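Local coordinates for At5g01750 protein (Arabidopsis thaliana, PDB 1ZXU) that is of unknown function but might be related to phospholipid scramblases and tubby-like membrane-tethered transcription factors, at residues L153-V158 / D185-T190. Residues are numbered along the deposited sequence; the frame is centred on the assembly and turned at random.
Sequences LERSCV and DNFSVT
The Arg155 side chain bends at chi2 (-39°) and then runs extended, which lays its guanidinium across the side chains of Asn186 and Phe187. Asn186 has CG between its backbone N and carbonyl carbon (chi1 71°), and this brings its amide oxygen up to the arginine. Arg155 NE donates to Asn186 OD1 at 2.8 Å, with an N-H...O angle of 158°. OD1 lies almost in the guanidinium plane. Arg155 NH2 adds a weak second bond to Asn186 OD1 at 3.1 Å. Two N-H groups converge on one acceptor, and Arg155 NH1 bonds to Trp152 O; together these limit the rotation of the guanidinium. Phe187 CD2 lies over one guanidinium face, 3.5 Å from Arg155 NE; the ring is tilted to the guanidinium, so the two do not stack in parallel. Further back, Arg155 CG packs on Phe187 CB at 3.8 Å. Asp185 contributes charge alone, because its OD2 sits well out of the guanidinium plane; its salt bridge is to Arg44. Trp152 also makes a cation-pi contact with Arg155 and meets Phe187 edge-to-face. The contact ties the loop between strands 146-149 and 158-161 to segment 185-190, in the closed antiparallel barrel of the tubby-like fold.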
ATOM      1  N   LEU A 153      -7.779  13.262   2.857  1.00 22.33           N
ATOM      2  CA  LEU A 153      -8.131  14.161   3.960  1.00 25.35           C
ATOM      3  C   LEU A 153      -9.562  13.944   4.491  1.00 22.58           C
ATOM      4  O   LEU A 153      -9.808  14.132   5.688  1.00 27.83           O
ATOM      5  CB  LEU A 153      -7.852  15.626   3.590  1.00 27.95           C
ATOM      6  CG  LEU A 153      -6.368  16.021   3.413  1.00 26.92           C
ATOM      7  CD1 LEU A 153      -6.220  17.411   2.781  1.00 32.02           C
ATOM      8  CD2 LEU A 153      -5.578  15.911   4.689  1.00 33.64           C
ATOM      9  N   GLU A 154     -10.478  13.467   3.651  1.00 22.01           N
ATOM     10  CA  GLU A 154     -11.826  13.094   4.107  1.00 25.29           C
ATOM     11  C   GLU A 154     -11.931  11.655   4.665  1.00 24.42           C
ATOM     12  O   GLU A 154     -12.956  11.246   5.241  1.00 23.51           O
ATOM     13  CB  GLU A 154     -12.851  13.299   2.962  1.00 26.50           C
ATOM     14  CG  GLU A 154     -13.151  14.781   2.752  1.00 36.71           C
ATOM     15  CD  GLU A 154     -14.080  15.058   1.557  1.00 35.51           C
ATOM     16  OE1 GLU A 154     -15.141  14.391   1.447  1.00 50.71           O
ATOM     17  OE2 GLU A 154     -13.725  15.946   0.734  1.00 48.88           O
ATOM     18  N   ARG A 155     -10.833  10.900   4.546  1.00 21.72           N
ATOM     19  CA  ARG A 155     -10.817   9.489   4.973  1.00 17.47           C
ATOM     20  C   ARG A 155     -11.790   8.645   4.146  1.00 17.93           C
ATOM     21  O   ARG A 155     -12.411   7.702   4.682  1.00 18.76           O
ATOM     22  CB  ARG A 155     -11.022   9.263   6.503  1.00 18.85           C
ATOM     23  CG  ARG A 155     -10.110  10.064   7.451  1.00 19.66           C
ATOM     24  CD  ARG A 155      -8.674  10.152   6.893  1.00 20.40           C
ATOM     25  NE  ARG A 155      -7.704  10.643   7.881  1.00 19.96           N
ATOM     26  CZ  ARG A 155      -6.433  10.883   7.631  1.00 23.73           C
ATOM     27  NH1 ARG A 155      -5.961  10.759   6.401  1.00 25.96           N
ATOM     28  NH2 ARG A 155      -5.626  11.260   8.628  1.00 22.20           N
ATOM     29  N   SER A 156     -11.843   8.951   2.843  1.00 16.71           N
ATOM     30  CA  SER A 156     -12.801   8.275   1.971  1.00 19.07           C
ATOM     31  C   SER A 156     -12.218   7.522   0.790  1.00 18.07           C
ATOM     32  O   SER A 156     -12.981   7.115  -0.128  1.00 17.96           O
ATOM     33  CB  SER A 156     -13.839   9.269   1.438  1.00 17.89           C
ATOM     34  OG  SER A 156     -13.237  10.281   0.657  1.00 20.74           O
ATOM     35  N   CYS A 157     -10.909   7.327   0.781  1.00 17.04           N
ATOM     36  CA  CYS A 157     -10.257   6.592  -0.302  1.00 14.28           C
ATOM     37  C   CYS A 157     -10.847   5.221  -0.501  1.00 14.83           C
ATOM     38  O   CYS A 157     -11.154   4.519   0.456  1.00 15.41           O
ATOM     39  CB  CYS A 157      -8.766   6.424   0.012  1.00 15.75           C
ATOM     40  SG  CYS A 157      -7.905   8.083   0.092  1.00 22.52           S
ATOM     41  N   VAL A 158     -11.005   4.873  -1.761  1.00 13.04           N
ATOM     42  CA  VAL A 158     -11.523   3.555  -2.143  1.00 13.42           C
ATOM     43  C   VAL A 158     -10.565   3.057  -3.223  1.00 13.96           C
ATOM     44  O   VAL A 158     -10.198   3.809  -4.131  1.00 14.28           O
ATOM     45  CB  VAL A 158     -12.942   3.645  -2.730  1.00 13.34           C
ATOM     46  CG1 VAL A 158     -13.399   2.275  -3.077  1.00 15.15           C
ATOM     47  CG2 VAL A 158     -13.908   4.283  -1.676  1.00 19.72           C
ATOM     48  N   ASP A 185      -3.831   7.393  13.718  1.00 14.30           N
ATOM     49  CA  ASP A 185      -4.568   8.198  12.724  1.00 15.06           C
ATOM     50  C   ASP A 185      -6.059   7.888  12.831  1.00 15.76           C
ATOM     51  O   ASP A 185      -6.458   6.784  13.256  1.00 17.26           O
ATOM     52  CB  ASP A 185      -4.076   7.898  11.242  1.00 15.37           C
ATOM     53  CG  ASP A 185      -2.753   8.680  10.914  1.00 19.18           C
ATOM     54  OD1 ASP A 185      -2.183   9.365  11.880  1.00 21.35           O
ATOM     55  OD2 ASP A 185      -2.316   8.654   9.737  1.00 24.10           O
ATOM     56  N   ASN A 186      -6.863   8.885  12.461  1.00 15.32           N
ATOM     57  CA  ASN A 186      -8.308   8.782  12.619  1.00 17.03           C
ATOM     58  C   ASN A 186      -9.000   8.023  11.484  1.00 16.15           C
ATOM     59  O   ASN A 186     -10.020   8.479  10.967  1.00 19.63           O
ATOM     60  CB  ASN A 186      -8.911  10.185  12.784  1.00 19.12           C
ATOM     61  CG  ASN A 186      -8.877  10.996  11.510  1.00 17.96           C
ATOM     62  OD1 ASN A 186      -8.015  10.807  10.619  1.00 20.70           O
ATOM     63  ND2 ASN A 186      -9.811  11.940  11.404  1.00 20.52           N
ATOM     64  N   PHE A 187      -8.433   6.903  11.055  1.00 14.34           N
ATOM     65  CA  PHE A 187      -9.130   6.122  10.063  1.00 14.16           C
ATOM     66  C   PHE A 187      -8.680   4.680  10.127  1.00 14.13           C
ATOM     67  O   PHE A 187      -7.650   4.354  10.748  1.00 14.93           O
ATOM     68  CB  PHE A 187      -8.819   6.676   8.683  1.00 14.23           C
ATOM     69  CG  PHE A 187      -7.387   6.418   8.226  1.00 15.49           C
ATOM     70  CD1 PHE A 187      -7.052   5.238   7.543  1.00 17.78           C
ATOM     71  CD2 PHE A 187      -6.402   7.389   8.427  1.00 14.90           C
ATOM     72  CE1 PHE A 187      -5.715   5.017   7.103  1.00 16.31           C
ATOM     73  CE2 PHE A 187      -5.095   7.193   7.989  1.00 18.18           C
ATOM     74  CZ  PHE A 187      -4.730   6.018   7.334  1.00 19.43           C
ATOM     75  N   SER A 188      -9.463   3.817   9.483  1.00 13.80           N
ATOM     76  CA  SER A 188      -8.959   2.472   9.192  1.00 12.46           C
ATOM     77  C   SER A 188      -9.215   2.165   7.756  1.00 12.97           C
ATOM     78  O   SER A 188      -9.961   2.891   7.094  1.00 14.34           O
ATOM     79  CB  SER A 188      -9.601   1.413  10.062  1.00 18.08           C
ATOM     80  OG  SER A 188     -10.996   1.371   9.838  1.00 22.35           O
ATOM     81  N   VAL A 189      -8.507   1.153   7.238  1.00 11.02           N
ATOM     82  CA  VAL A 189      -8.760   0.755   5.864  1.00 11.61           C
ATOM     83  C   VAL A 189      -9.203  -0.725   5.911  1.00 13.50           C
ATOM     84  O   VAL A 189      -8.480  -1.565   6.383  1.00 14.45           O
ATOM     85  CB  VAL A 189      -7.514   0.866   4.977  1.00 11.97           C
ATOM     86  CG1 VAL A 189      -7.790   0.345   3.558  1.00 14.47           C
ATOM     87  CG2 VAL A 189      -7.070   2.310   4.835  1.00 16.01           C
ATOM     88  N   THR A 190     -10.404  -1.003   5.415  1.00 12.13           N
ATOM     89  CA  THR A 190     -10.872  -2.412   5.259  1.00 11.97           C
ATOM     90  C   THR A 190     -10.309  -2.994   3.998  1.00 14.27           C
ATOM     91  O   THR A 190     -10.492  -2.427   2.903  1.00 15.59           O
ATOM     92  CB  THR A 190     -12.402  -2.500   5.224  1.00 15.94           C
ATOM     93  OG1 THR A 190     -12.926  -1.917   6.428  1.00 19.04           O
ATOM     94  CG2 THR A 190     -12.828  -3.989   5.074  1.00 17.13           C
TER